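Local coordinates for Alr4995 protein (Nostoc sp., PDB 6LRF) that acts as a bifunctional enzyme, combining arginine dihydrolase and ornithine cyclodeaminase activities in one polypeptide, at the interface of chains A and B. Sequence-based numbering; all coordinates share one arbitrary frame. Chains: chain A/B, Alr4995 protein.

The interface of chains A and B. Residues chain A 141, 313-315; chain B 296, 325-326.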
# COMPACT_ATOMS: atom_id res chain seq x y z
N GLU A 141 -27.66 -32.06 9.83
CA GLU A 141 -26.31 -32.61 9.96
C GLU A 141 -25.99 -33.68 8.94
O GLU A 141 -26.82 -34.56 8.66
CB GLU A 141 -26.10 -33.24 11.35
CG GLU A 141 -25.81 -32.26 12.43
CD GLU A 141 -24.47 -31.57 12.22
OE1 GLU A 141 -24.36 -30.39 12.63
OE2 GLU A 141 -23.55 -32.22 11.64
N SER A 313 -17.89 -33.33 8.31
CA SER A 313 -18.51 -33.12 9.60
C SER A 313 -17.77 -33.93 10.63
O SER A 313 -16.84 -34.68 10.30
CB SER A 313 -20.00 -33.50 9.56
OG SER A 313 -20.69 -33.02 10.71
N PHE A 314 -18.16 -33.79 11.89
CA PHE A 314 -17.46 -34.50 12.93
C PHE A 314 -18.38 -34.81 14.10
O PHE A 314 -19.47 -34.26 14.21
CB PHE A 314 -16.26 -33.67 13.43
CG PHE A 314 -16.65 -32.37 14.05
CD1 PHE A 314 -17.01 -32.30 15.39
CD2 PHE A 314 -16.68 -31.22 13.30
CE1 PHE A 314 -17.38 -31.09 15.95
CE2 PHE A 314 -17.06 -30.02 13.86
CZ PHE A 314 -17.41 -29.96 15.18
N GLN A 315 -17.90 -35.68 14.97
CA GLN A 315 -18.49 -35.87 16.28
C GLN A 315 -17.33 -36.22 17.21
O GLN A 315 -16.66 -37.25 17.02
CB GLN A 315 -19.56 -36.99 16.28
CG GLN A 315 -20.28 -37.15 17.64
CD GLN A 315 -20.98 -38.50 17.78
OE1 GLN A 315 -20.88 -39.36 16.90
NE2 GLN A 315 -21.69 -38.68 18.89
N ASP B 296 -15.07 -26.79 19.19
CA ASP B 296 -14.98 -26.41 17.77
C ASP B 296 -15.10 -24.90 17.53
O ASP B 296 -14.66 -24.41 16.50
CB ASP B 296 -16.04 -27.15 16.94
CG ASP B 296 -17.46 -26.81 17.33
OD1 ASP B 296 -17.90 -25.67 17.08
OD2 ASP B 296 -18.15 -27.71 17.87
N ARG B 325 -22.33 -33.37 18.03
CA ARG B 325 -21.71 -32.15 17.56
C ARG B 325 -22.48 -30.90 18.04
O ARG B 325 -21.86 -29.90 18.40
CB ARG B 325 -21.61 -32.15 16.04
CG ARG B 325 -21.07 -30.83 15.51
CD ARG B 325 -20.88 -30.80 14.01
NE ARG B 325 -20.74 -29.41 13.59
CZ ARG B 325 -20.68 -29.01 12.33
NH1 ARG B 325 -20.75 -29.89 11.33
NH2 ARG B 325 -20.55 -27.72 12.07
N GLN B 326 -23.81 -30.95 18.06
CA GLN B 326 -24.58 -29.76 18.43
C GLN B 326 -24.88 -29.65 19.93
O GLN B 326 -25.35 -28.61 20.39
CB GLN B 326 -25.90 -29.72 17.64
CG GLN B 326 -25.68 -29.55 16.15
CD GLN B 326 -25.00 -28.25 15.81
OE1 GLN B 326 -25.08 -27.28 16.57
NE2 GLN B 326 -24.30 -28.22 14.67
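B:Arg325 lies between A:Phe314 and A:Glu141, an arginine sandwiched between an aromatic ring and a carboxylate, and it illustrates how one long side chain can meet apolar and charged partners at once. Its CG is anti to the backbone N (chi1 175°), and the chain then runs extended to NE, which draws the aliphatic part across the phenyl ring. The methylene CD of B:Arg325 sits over one face of the A:Phe314 ring, 3.9 Å from its centroid, in a CH-pi contact displaced toward the rim. Beyond it the guanidinium lies nearly parallel to the ring, the two planes 21° apart, with the ring atom CE2 under one face. The opposite face is met by A:Glu141, whose carboxylate is turned steeply to the guanidinium; OE1 stands 3.5 Å above that plane, and OE2 forms a rather long salt bridge, 3.7 Å from NH1 of B:Arg325. In the guanidinium plane itself, NH1 of B:Arg325 donates to the hydroxyl OG of A:Ser313 at 3.2 Å, a somewhat bent bond. The same hydroxyl makes a weak hydrogen bond to OE2 of A:Glu141, tying the serine and the carboxylate together within chain A. The other carboxylate oxygen of A:Glu141, OE1, accepts a nearly straight bond from the side-chain amide NE2 of B:Gln326 at 3.0 Å, met almost along its C-O axis. At the far rim of the phenyl ring, B:Asp296 brings OD2 to the edge, in plane, 3.6 Å from CZ of A:Phe314. An alanine in place of B:Arg325 would probably leave the ring face of A:Phe314 without its cover and A:Glu141 without its cationic mate across the interface. Strand 313-320 and the loop carrying A:Glu141 thus both engage chain B, and the patch, repeated by two-fold symmetry, joins two subunits of the deposited four-chain assembly and may help to hold the enzyme's oligomer together.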